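Local coordinates for biphenyl-2,3-diol 1,2-dioxygenase III-related protein (Vibrio cholerae, PDB 3EY8) that is of uncertain function but, as a metal-binding relative of the glyoxalases and extradiol dioxygenases, may act as a metal-dependent enzyme of that kind, at residues Asp75-Thr80 with Leu124-Thr129; Gly101-Thr106 with Ser114-Asp119. The protein carries 9 engineered substitutions. All coordinates share one frame; numbering follows the deposited sequence.

Contact 1 of 2, residues Asp75-Thr80 with Leu124-Thr129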
loop_
_atom_site.group_PDB
_atom_site.type_symbol
_atom_site.label_atom_id
_atom_site.label_comp_id
_atom_site.label_asym_id
_atom_site.label_seq_id
_atom_site.Cartn_x
_atom_site.Cartn_y
_atom_site.Cartn_z
ATOM N N ASP B 75 5.557 -4.744 -1.322
ATOM C CA ASP B 75 5.514 -5.778 -0.306
ATOM C C ASP B 75 4.180 -5.529 0.385
ATOM O O ASP B 75 4.059 -4.601 1.192
ATOM C CB ASP B 75 6.712 -5.574 0.625
ATOM C CG ASP B 75 6.833 -6.635 1.713
ATOM O OD1 ASP B 75 5.831 -7.285 2.071
ATOM O OD2 ASP B 75 7.956 -6.786 2.240
ATOM N N LEU B 76 3.175 -6.334 0.029
ATOM C CA LEU B 76 1.775 -6.038 0.360
ATOM C C LEU B 76 1.090 -7.185 1.089
ATOM O O LEU B 76 1.313 -8.353 0.766
ATOM C CB LEU B 76 1.001 -5.766 -0.928
ATOM C CG LEU B 76 1.637 -4.806 -1.931
ATOM C CD1 LEU B 76 0.827 -4.773 -3.219
ATOM C CD2 LEU B 76 1.742 -3.419 -1.312
ATOM N N CYS B 77 0.234 -6.853 2.056
ATOM C CA CYS B 77 -0.499 -7.880 2.787
ATOM C C CYS B 77 -1.996 -7.688 2.615
ATOM O O CYS B 77 -2.544 -6.655 2.995
ATOM C CB CYS B 77 -0.139 -7.877 4.276
ATOM S SG CYS B 77 -1.224 -8.968 5.251
ATOM N N PHE B 78 -2.642 -8.691 2.034
ATOM C CA PHE B 78 -4.082 -8.662 1.770
ATOM C C PHE B 78 -4.808 -9.644 2.670
ATOM O O PHE B 78 -4.368 -10.780 2.838
ATOM C CB PHE B 78 -4.363 -9.082 0.327
ATOM C CG PHE B 78 -3.766 -8.169 -0.701
ATOM C CD1 PHE B 78 -2.700 -8.590 -1.483
ATOM C CD2 PHE B 78 -4.274 -6.897 -0.891
ATOM C CE1 PHE B 78 -2.145 -7.753 -2.442
ATOM C CE2 PHE B 78 -3.722 -6.053 -1.847
ATOM C CZ PHE B 78 -2.656 -6.487 -2.620
ATOM N N ILE B 79 -5.942 -9.222 3.220
ATOM C CA ILE B 79 -6.782 -10.106 4.020
ATOM C C ILE B 79 -7.793 -10.811 3.121
ATOM O O ILE B 79 -8.369 -10.191 2.215
ATOM C CB ILE B 79 -7.551 -9.318 5.088
ATOM C CG1 ILE B 79 -6.583 -8.595 6.031
ATOM C CG2 ILE B 79 -8.459 -10.234 5.875
ATOM C CD1 ILE B 79 -5.591 -9.529 6.748
ATOM N N THR B 80 -7.997 -12.105 3.356
ATOM C CA THR B 80 -9.070 -12.830 2.677
ATOM C C THR B 80 -10.057 -13.338 3.722
ATOM O O THR B 80 -9.670 -13.595 4.872
ATOM C CB THR B 80 -8.546 -14.007 1.832
ATOM O OG1 THR B 80 -9.650 -14.646 1.169
ATOM C CG2 THR B 80 -7.837 -15.032 2.707
ATOM N N LEU B 124 6.344 -8.877 -3.393
ATOM C CA LEU B 124 6.024 -9.868 -2.376
ATOM C C LEU B 124 4.571 -9.733 -1.948
ATOM O O LEU B 124 4.144 -8.659 -1.506
ATOM C CB LEU B 124 6.927 -9.711 -1.152
ATOM C CG LEU B 124 6.741 -10.750 -0.042
ATOM C CD1 LEU B 124 7.018 -12.176 -0.554
ATOM C CD2 LEU B 124 7.637 -10.418 1.142
ATOM N N ILE B 125 3.818 -10.822 -2.087
ATOM C CA ILE B 125 2.409 -10.830 -1.721
ATOM C C ILE B 125 2.179 -11.741 -0.522
ATOM O O ILE B 125 2.555 -12.917 -0.518
ATOM C CB ILE B 125 1.508 -11.248 -2.910
ATOM C CG1 ILE B 125 1.830 -10.420 -4.165
ATOM C CG2 ILE B 125 0.039 -11.121 -2.536
ATOM C CD1 ILE B 125 1.653 -8.901 -3.995
ATOM N N GLU B 126 1.572 -11.172 0.511
ATOM C CA GLU B 126 1.262 -11.886 1.733
ATOM C C GLU B 126 -0.254 -11.945 1.822
ATOM O O GLU B 126 -0.914 -10.912 1.868
ATOM C CB GLU B 126 1.839 -11.116 2.929
ATOM C CG GLU B 126 1.645 -11.786 4.285
ATOM C CD GLU B 126 2.165 -10.926 5.424
ATOM O OE1 GLU B 126 2.648 -9.802 5.158
ATOM O OE2 GLU B 126 2.084 -11.371 6.586
ATOM N N VAL B 127 -0.806 -13.155 1.805
ATOM C CA VAL B 127 -2.243 -13.333 1.937
ATOM C C VAL B 127 -2.526 -13.882 3.322
ATOM O O VAL B 127 -1.885 -14.844 3.759
ATOM C CB VAL B 127 -2.781 -14.280 0.857
ATOM C CG1 VAL B 127 -4.246 -14.622 1.122
ATOM C CG2 VAL B 127 -2.608 -13.639 -0.518
ATOM N N SER B 128 -3.469 -13.259 4.022
ATOM C CA SER B 128 -3.621 -13.513 5.454
ATOM C C SER B 128 -5.065 -13.585 5.922
ATOM O O SER B 128 -5.983 -13.112 5.248
ATOM C CB SER B 128 -2.894 -12.432 6.256
ATOM O OG SER B 128 -1.569 -12.245 5.781
ATOM N N THR B 129 -5.249 -14.178 7.096
ATOM C CA THR B 129 -6.566 -14.259 7.719
ATOM C C THR B 129 -6.476 -13.819 9.173
ATOM O O THR B 129 -5.438 -13.991 9.815
ATOM C CB THR B 129 -7.119 -15.695 7.675
ATOM O OG1 THR B 129 -8.420 -15.723 8.276
ATOM C CG2 THR B 129 -6.211 -16.648 8.432
HETATM O O HOH W 1 3.447 -6.972 3.754
HETATM O O HOH W 2 5.637 -9.209 4.206
HETATM O O HOH W 3 -10.088 -15.945 6.361
#

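Contact 2 of 2, residues Gly101-Thr106 with Ser114-Asp119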
loop_
_atom_site.group_PDB
_atom_site.type_symbol
_atom_site.label_atom_id
_atom_site.label_comp_id
_atom_site.label_asym_id
_atom_site.label_seq_id
_atom_site.Cartn_x
_atom_site.Cartn_y
_atom_site.Cartn_z
ATOM N N GLY B 101 4.392 -20.543 4.631
ATOM C CA GLY B 101 3.045 -20.479 5.178
ATOM C C GLY B 101 2.435 -21.854 5.338
ATOM O O GLY B 101 2.892 -22.806 4.699
ATOM N N PRO B 102 1.407 -21.973 6.197
ATOM C CA PRO B 102 0.845 -20.867 6.984
ATOM C C PRO B 102 1.733 -20.510 8.172
ATOM O O PRO B 102 2.181 -21.406 8.891
ATOM C CB PRO B 102 -0.478 -21.438 7.514
ATOM C CG PRO B 102 -0.515 -22.902 7.109
ATOM C CD PRO B 102 0.819 -23.271 6.567
ATOM N N VAL B 103 1.970 -19.219 8.386
ATOM C CA VAL B 103 2.796 -18.770 9.506
ATOM C C VAL B 103 2.117 -17.639 10.269
ATOM O O VAL B 103 1.386 -16.845 9.691
ATOM C CB VAL B 103 4.202 -18.309 9.043
ATOM C CG1 VAL B 103 5.033 -19.504 8.594
ATOM C CG2 VAL B 103 4.087 -17.276 7.929
ATOM N N LYS B 104 2.354 -17.579 11.574
ATOM C CA LYS B 104 1.748 -16.546 12.405
ATOM C C LYS B 104 2.494 -15.240 12.244
ATOM O O LYS B 104 3.725 -15.199 12.330
ATOM C CB LYS B 104 1.761 -16.961 13.879
ATOM C CG LYS B 104 0.776 -18.065 14.219
ATOM C CD LYS B 104 0.735 -18.302 15.724
ATOM C CE LYS B 104 -0.421 -19.206 16.119
ATOM N NZ LYS B 104 -0.558 -19.318 17.599
ATOM N N ARG B 105 1.741 -14.171 12.019
ATOM C CA ARG B 105 2.316 -12.837 11.884
ATOM C C ARG B 105 1.479 -11.801 12.626
ATOM O O ARG B 105 0.448 -12.117 13.224
ATOM C CB ARG B 105 2.432 -12.468 10.403
ATOM C CG ARG B 105 3.339 -13.397 9.606
ATOM C CD ARG B 105 4.796 -13.133 9.943
ATOM N NE ARG B 105 5.702 -13.826 9.031
ATOM C CZ ARG B 105 6.298 -14.978 9.309
ATOM N NH1 ARG B 105 6.081 -15.574 10.472
ATOM N NH2 ARG B 105 7.111 -15.537 8.422
ATOM N N THR B 106 1.934 -10.556 12.597
ATOM C CA THR B 106 1.215 -9.478 13.247
ATOM C C THR B 106 0.528 -8.619 12.199
ATOM O O THR B 106 1.174 -8.048 11.328
ATOM C CB THR B 106 2.156 -8.610 14.085
ATOM O OG1 THR B 106 2.897 -9.446 14.982
ATOM C CG2 THR B 106 1.364 -7.591 14.886
ATOM N N SER B 114 -0.486 -16.082 7.818
ATOM C CA SER B 114 -0.118 -15.620 6.477
ATOM C C SER B 114 0.503 -16.722 5.618
ATOM O O SER B 114 1.065 -17.682 6.139
ATOM C CB SER B 114 0.901 -14.468 6.578
ATOM O OG SER B 114 0.383 -13.341 7.258
ATOM N N PHE B 115 0.400 -16.566 4.299
ATOM C CA PHE B 115 1.271 -17.281 3.372
ATOM C C PHE B 115 1.783 -16.298 2.316
ATOM O O PHE B 115 1.223 -15.216 2.162
ATOM C CB PHE B 115 0.615 -18.540 2.769
ATOM C CG PHE B 115 -0.515 -18.274 1.796
ATOM C CD1 PHE B 115 -0.289 -18.274 0.425
ATOM C CD2 PHE B 115 -1.814 -18.092 2.249
ATOM C CE1 PHE B 115 -1.332 -18.068 -0.472
ATOM C CE2 PHE B 115 -2.857 -17.883 1.357
ATOM C CZ PHE B 115 -2.612 -17.873 -0.005
ATOM N N TYR B 116 2.859 -16.661 1.623
ATOM C CA TYR B 116 3.576 -15.719 0.768
ATOM C C TYR B 116 3.841 -16.278 -0.620
ATOM O O TYR B 116 4.098 -17.469 -0.786
ATOM C CB TYR B 116 4.944 -15.381 1.371
ATOM C CG TYR B 116 4.923 -14.687 2.710
ATOM C CD1 TYR B 116 4.816 -15.416 3.883
ATOM C CD2 TYR B 116 5.046 -13.309 2.800
ATOM C CE1 TYR B 116 4.811 -14.794 5.108
ATOM C CE2 TYR B 116 5.038 -12.674 4.024
ATOM C CZ TYR B 116 4.921 -13.428 5.174
ATOM O OH TYR B 116 4.920 -12.814 6.405
ATOM N N PHE B 117 3.807 -15.405 -1.614
ATOM C CA PHE B 117 4.262 -15.755 -2.952
ATOM C C PHE B 117 4.610 -14.460 -3.669
ATOM O O PHE B 117 4.386 -13.379 -3.131
ATOM C CB PHE B 117 3.176 -16.519 -3.716
ATOM C CG PHE B 117 1.855 -15.811 -3.763
ATOM C CD1 PHE B 117 0.919 -16.011 -2.765
ATOM C CD2 PHE B 117 1.549 -14.944 -4.798
ATOM C CE1 PHE B 117 -0.301 -15.353 -2.798
ATOM C CE2 PHE B 117 0.324 -14.280 -4.839
ATOM C CZ PHE B 117 -0.598 -14.489 -3.835
ATOM N N ARG B 118 5.148 -14.563 -4.880
ATOM C CA ARG B 118 5.517 -13.371 -5.638
ATOM C C ARG B 118 4.651 -13.180 -6.864
ATOM O O ARG B 118 4.202 -14.157 -7.487
ATOM C CB ARG B 118 6.991 -13.427 -6.055
ATOM C CG ARG B 118 7.928 -13.350 -4.872
ATOM C CD ARG B 118 9.382 -13.229 -5.252
ATOM N NE ARG B 118 10.201 -13.378 -4.053
ATOM C CZ ARG B 118 10.423 -12.403 -3.176
ATOM N NH1 ARG B 118 9.896 -11.201 -3.372
ATOM N NH2 ARG B 118 11.173 -12.625 -2.104
ATOM N N ASP B 119 4.417 -11.920 -7.216
ATOM C CA ASP B 119 3.683 -11.610 -8.445
ATOM C C ASP B 119 4.657 -11.593 -9.629
ATOM O O ASP B 119 5.851 -11.832 -9.446
ATOM C CB ASP B 119 2.842 -10.322 -8.287
ATOM C CG ASP B 119 3.629 -9.034 -8.538
ATOM O OD1 ASP B 119 4.857 -9.074 -8.737
ATOM O OD2 ASP B 119 2.991 -7.957 -8.539
#

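Contact 1 of 2, residues Asp75-Thr80 with Leu124-Thr129
L76 and F78 alternate with E126 and S128 in a ladder of backbone hydrogen bonds that holds 75-80 parallel to 124-129. L76 N donates to L124 O (2.9 Å, 169° at the hydrogen), E126 N to L76 O and F78 N to E126 O; S128 N to F78 O and T80 N to S128 O complete the five. CA-H groups approach four of the same carbonyls, as where C77 CA comes 3.2 Å from E126 O. Beyond the ladder, two waters lie within hydrogen-bonding distance of both D75 OD1 and E126 OE1, which are 5.1 Å apart. The E126 side chain is extended, CG anti to the backbone N (chi1 -177°), and its OE1 passes 3.5 Å from C77 CB. OE2 is taken up by S114, and OE1 also has a weak hydrogen bond to H13 of the second subunit. C77 SG lies 3.3 Å from S128 OG, which likewise bonds S114. A third water donates to T80 O; T129 OG1 bonds S131 N. On the face carrying D75, C77, L124 and E126, D75 runs alongside L124, OD1 meeting the CD2 methyl. On the other face, with L76 and V127, I125 sets CG2 at the edge of the F78 ring, near its plane, 3.9 Å from CD1; helix 21-32 covers I125, V127 and F78. Residues 76-79 also pair antiparallel with a strand of the second subunit, carrying the sheet across the interface. Such a parallel pairing of first and last strands, in a sheet of order 1-4-3-2, is the beta-alpha-beta-beta-beta module of the vicinal oxygen chelate fold; E126, from strand 124-129, and H13 are calcium ligands in a structure of this protein, though no calcium is bound to this chain here.

Contact 2 of 2, residues Gly101-Thr106 with Ser114-Asp119
V103 and S114 form an antiparallel hydrogen-bonded pair in which each residue satisfies both backbone groups of the other: V103 N donates to S114 O (2.9 Å) and S114 N to V103 O (2.8 Å). S114 O also receives a CA-H contact from P102, whose CA is 3.3 Å away. A cis peptide joins G101 to P102, where the chain turns a corner; G101, lacking a side chain, lets its CA pass 3.9 Å from F115 CB, while F115 turns its ring to helix 84-93. The S114 hydroxyl is engaged behind the pair, by S128 and E126 of strand 124-129. This is the beta hairpin of strands 103-107 and 110-118 at one border of the module's sheet, and the strands splay, their short axes 98° apart; backbone bonding of R105 with I112 continues the hairpin, whereas Y116 makes its backbone bonds with M99 and E100, in the segment before the corner.

Across the splay, R105 NE donates to Y116 OH over 2.9 Å, bent to 141° at the hydrogen, with the oxygen tilted somewhat from the guanidinium plane. R105 NH1 returns to the carbonyl of its own neighbour, K104 O, at 3.0 Å and from above the carbonyl plane, and NH2 has a long, weak ion pair with E100. The arginine reaches these partners by bending at chi2 (-74°), which folds the guanidinium over V103 CG2. Placed between its backbone N and carbonyl carbon, that methyl sits beneath the group's centre and at the same time at the edge of the Y116 ring, 3.8 Å from CE1. R105 CG rests 3.8 Å from S114 OG.

Overall arrangement
Both contacts belong to the same four-stranded sheet, joined where strands 110-118 and 124-129 are neighbours, with contact 2 lying within the chain between the halves of contact 1. Contact 1 is wholly buried and parallel, carried by a regular ladder with apolar packing on one face and a mixed face that carries E126 and nearby waters. Contact 2 is partly exposed, nearer the sheet border, and has only one backbone pair; an arginine-tyrosine hydrogen bond is added to that single pair between its segments. S114 links them: its hydroxyl bonds residues of contact 1 while its backbone holds contact 2. Both touch the second subunit, contact 1 by continuing the sheet.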